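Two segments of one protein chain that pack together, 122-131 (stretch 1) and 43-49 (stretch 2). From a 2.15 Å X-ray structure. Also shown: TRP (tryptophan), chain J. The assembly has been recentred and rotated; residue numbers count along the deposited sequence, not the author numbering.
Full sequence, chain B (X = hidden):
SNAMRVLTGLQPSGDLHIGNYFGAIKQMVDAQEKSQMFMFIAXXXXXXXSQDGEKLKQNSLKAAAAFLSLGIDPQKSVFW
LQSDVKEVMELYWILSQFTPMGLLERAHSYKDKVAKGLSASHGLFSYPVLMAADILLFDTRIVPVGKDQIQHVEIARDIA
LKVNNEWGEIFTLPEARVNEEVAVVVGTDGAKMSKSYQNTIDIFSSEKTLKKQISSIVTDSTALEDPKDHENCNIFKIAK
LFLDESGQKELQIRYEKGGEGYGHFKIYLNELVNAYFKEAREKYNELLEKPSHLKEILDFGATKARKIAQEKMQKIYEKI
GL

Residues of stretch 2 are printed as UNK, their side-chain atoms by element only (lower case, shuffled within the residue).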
# COMPACT_ATOMS: atom_id res chain seq x y z
N HIS B 122 6.63 8.46 5.25
CA HIS B 122 5.95 8.16 4.00
C HIS B 122 4.48 7.87 4.26
O HIS B 122 3.60 8.22 3.46
CB HIS B 122 6.58 6.93 3.37
CG HIS B 122 6.06 6.62 2.01
ND1 HIS B 122 5.41 5.44 1.71
CD2 HIS B 122 6.08 7.34 0.86
CE1 HIS B 122 5.08 5.44 0.43
NE2 HIS B 122 5.48 6.57 -0.11
N GLY B 123 4.21 7.22 5.39
CA GLY B 123 2.85 6.89 5.76
C GLY B 123 1.94 8.10 5.91
O GLY B 123 0.82 8.09 5.41
N LEU B 124 2.43 9.14 6.57
CA LEU B 124 1.69 10.40 6.70
C LEU B 124 1.45 11.05 5.34
O LEU B 124 0.37 11.53 5.07
CB LEU B 124 2.42 11.40 7.59
CG LEU B 124 1.71 12.76 7.74
CD1 LEU B 124 0.32 12.58 8.33
CD2 LEU B 124 2.52 13.73 8.57
N PHE B 125 2.49 11.06 4.51
CA PHE B 125 2.43 11.63 3.17
C PHE B 125 1.43 10.88 2.29
O PHE B 125 0.70 11.49 1.50
CB PHE B 125 3.83 11.53 2.56
CG PHE B 125 3.96 12.16 1.20
CD1 PHE B 125 4.03 13.53 1.07
CD2 PHE B 125 4.06 11.38 0.06
CE1 PHE B 125 4.17 14.12 -0.19
CE2 PHE B 125 4.19 11.96 -1.19
CZ PHE B 125 4.25 13.33 -1.31
N SER B 126 1.38 9.57 2.45
CA SER B 126 0.63 8.70 1.55
C SER B 126 -0.81 8.44 1.96
O SER B 126 -1.61 7.97 1.16
CB SER B 126 1.33 7.35 1.42
OG SER B 126 2.68 7.52 1.02
N TYR B 127 -1.17 8.74 3.20
CA TYR B 127 -2.51 8.37 3.63
C TYR B 127 -3.71 8.94 2.87
O TYR B 127 -4.74 8.29 2.82
CB TYR B 127 -2.68 8.46 5.15
CG TYR B 127 -3.26 9.74 5.68
CD1 TYR B 127 -4.63 9.96 5.71
CD2 TYR B 127 -2.43 10.71 6.20
CE1 TYR B 127 -5.15 11.15 6.23
CE2 TYR B 127 -2.93 11.89 6.72
CZ TYR B 127 -4.29 12.10 6.73
OH TYR B 127 -4.75 13.28 7.27
N PRO B 128 -3.59 10.15 2.27
CA PRO B 128 -4.69 10.58 1.40
C PRO B 128 -4.96 9.63 0.24
O PRO B 128 -6.10 9.59 -0.23
CB PRO B 128 -4.19 11.92 0.84
CG PRO B 128 -3.27 12.44 1.91
CD PRO B 128 -2.60 11.23 2.46
N VAL B 129 -3.95 8.89 -0.23
CA VAL B 129 -4.18 7.92 -1.29
C VAL B 129 -4.94 6.70 -0.76
O VAL B 129 -5.83 6.17 -1.44
CB VAL B 129 -2.85 7.46 -1.97
CG1 VAL B 129 -3.16 6.58 -3.18
CG2 VAL B 129 -2.03 8.66 -2.42
N LEU B 130 -4.60 6.25 0.45
CA LEU B 130 -5.26 5.09 1.01
C LEU B 130 -6.71 5.46 1.28
O LEU B 130 -7.64 4.69 0.99
CB LEU B 130 -4.56 4.62 2.29
CG LEU B 130 -5.28 3.48 3.06
CD1 LEU B 130 -5.55 2.26 2.18
CD2 LEU B 130 -4.46 3.10 4.26
N MSE B 131 -6.90 6.65 1.84
CA MSE B 131 -8.23 7.20 2.04
C MSE B 131 -9.00 7.32 0.72
O MSE B 131 -10.21 7.10 0.68
CB MSE B 131 -8.14 8.57 2.69
CG MSE B 131 -9.45 9.32 2.78
SE MSE B 131 -9.32 10.70 4.18
CE MSE B 131 -11.14 11.42 4.09
N UNK B 43 -8.66 1.23 10.84
CA UNK B 43 -7.48 0.81 11.58
C UNK B 43 -6.14 0.92 10.82
O UNK B 43 -5.10 1.08 11.46
n UNK B 43 -7.30 -2.90 11.75
o UNK B 43 -8.40 -1.61 10.27
c UNK B 43 -7.65 -0.55 12.29
c UNK B 43 -7.81 -1.73 11.34
N UNK B 44 -6.15 0.84 9.49
CA UNK B 44 -4.87 1.04 8.76
C UNK B 44 -4.39 2.46 9.02
O UNK B 44 -3.22 2.68 9.31
c UNK B 44 -5.04 -0.62 6.81
c UNK B 44 -4.27 -2.90 6.97
c UNK B 44 -5.00 0.83 7.24
c UNK B 44 -5.95 -2.33 5.36
c UNK B 44 -4.24 -1.58 7.40
c UNK B 44 -5.14 -3.27 5.95
o UNK B 44 -5.22 -4.57 5.49
c UNK B 44 -5.89 -1.03 5.79
N UNK B 45 -5.31 3.41 8.94
CA UNK B 45 -4.98 4.82 9.14
C UNK B 45 -4.48 5.11 10.54
O UNK B 45 -3.68 6.03 10.73
c UNK B 45 -6.41 6.51 5.29
n UNK B 45 -5.93 6.68 6.51
n UNK B 45 -7.32 5.55 5.33
c UNK B 45 -6.19 5.71 8.83
c UNK B 45 -7.41 5.08 6.62
c UNK B 45 -6.53 5.79 7.37
N UNK B 46 -4.91 4.35 11.54
CA UNK B 46 -4.46 4.61 12.90
C UNK B 46 -2.99 4.25 13.04
O UNK B 46 -2.34 4.66 14.00
c UNK B 46 -5.30 3.87 13.94
N UNK B 47 -2.47 3.47 12.08
CA UNK B 47 -1.08 3.07 12.15
C UNK B 47 -0.10 4.21 11.87
O UNK B 47 1.09 4.05 12.12
c UNK B 47 -1.75 0.78 11.41
se UNK B 47 -1.43 -0.69 10.18
c UNK B 47 -0.79 1.92 11.23
c UNK B 47 -2.83 -1.89 10.87
N UNK B 48 -0.59 5.34 11.33
CA UNK B 48 0.29 6.48 11.05
C UNK B 48 0.76 7.20 12.32
O UNK B 48 1.86 7.74 12.36
c UNK B 48 -0.35 7.52 10.08
o UNK B 48 -1.48 8.14 10.72
c UNK B 48 -0.78 6.86 8.76
N UNK B 49 -0.06 7.20 13.36
CA UNK B 49 0.35 7.88 14.60
C UNK B 49 0.75 6.95 15.75
O UNK B 49 1.10 7.42 16.83
o UNK B 49 -1.99 8.28 15.00
c UNK B 49 -0.71 8.88 15.06
N TRP J . -9.24 10.46 7.64
CA TRP J . -10.46 10.27 8.43
C TRP J . -10.34 10.93 9.80
O TRP J . -11.32 11.07 10.53
CB TRP J . -10.80 8.78 8.57
CG TRP J . -11.00 8.11 7.25
CD1 TRP J . -10.19 7.19 6.65
CD2 TRP J . -12.07 8.36 6.34
NE1 TRP J . -10.70 6.83 5.42
CE2 TRP J . -11.86 7.55 5.20
CE3 TRP J . -13.20 9.19 6.38
CZ2 TRP J . -12.74 7.53 4.12
CZ3 TRP J . -14.07 9.19 5.29
CH2 TRP J . -13.84 8.36 4.19
OXT TRP J . -9.24 11.32 10.18

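Position 43 carries two carbons, the second bearing one oxygen and one nitrogen: a short carboxamide. It is out of reach of stretch 1, and both polar ends are hydrogen-bonded elsewhere in the structure. The residue is N43.

Position 44 has one carbon leading to a six-carbon ring that bears a single oxygen, a phenol. Its CA-to-CB bond points toward stretch 1, yet the contact is made at the root of the side chain, where CB lies 3.8 Å from L130 CD2. This is Y44, whose hydroxyl is hydrogen-bonded elsewhere.

Position 45 shows one carbon and then a five-membered ring of three carbons and two nitrogens, an imidazole. Its CA-to-CB bond runs sideways, but the ring reaches in beside the helix, lying against L130 with its edge at the backbone of Y127 and M131, and gives up more surface than any other residue here. The residue is H45. One face receives L130, with CD2 4.1 Å from the ring centroid and 19° off its normal; the opposite face receives the bound tryptophan, whose CD1 is 3.5 Å from H45 CD2. At the ring edge, H45 CE1 sits 3.5 Å from both Y127 O and M131 N. Those two backbone atoms are already hydrogen-bonded to each other, so the imidazole packs against a completed helical turn.

Position 46 has a single side-chain carbon and touches nothing on stretch 1. It is A46.

Position 47 is an unbranched run of two carbons, selenium and a carbon, out of reach of the helix. It is M47, present as selenomethionine.

Position 48 has a carbon carrying one oxygen and one carbon, a beta-branched hydroxyl side chain whose CA-to-CB bond points toward stretch 1 and whose terminal carbon rests against the backbone oxygen of G123. This is T48. Its CG2 lies 3.9 Å from G123 O, while OG1 donates a 3.0 Å hydrogen bond to H45 O, satisfying the hydroxyl within its own stretch.

Position 49 is one carbon followed by one oxygen, out of reach of stretch 1. It is S49.

The contact works by shape, with no hydrogen bond crossing between the stretches. At G123 the backbones come close, its CA 5.9 Å from the CA of T48. Farther along, the Y127 and H45 rings meet rim to rim, planes at 86° and centroids 5.8 Å apart, leaving the imidazole faces to L130 and the ligand. The design rule is economical: bond polar groups elsewhere or locally, then let one flat ring serve helix and ligand together.

Stretch 2 (43-49) NYHAMTS
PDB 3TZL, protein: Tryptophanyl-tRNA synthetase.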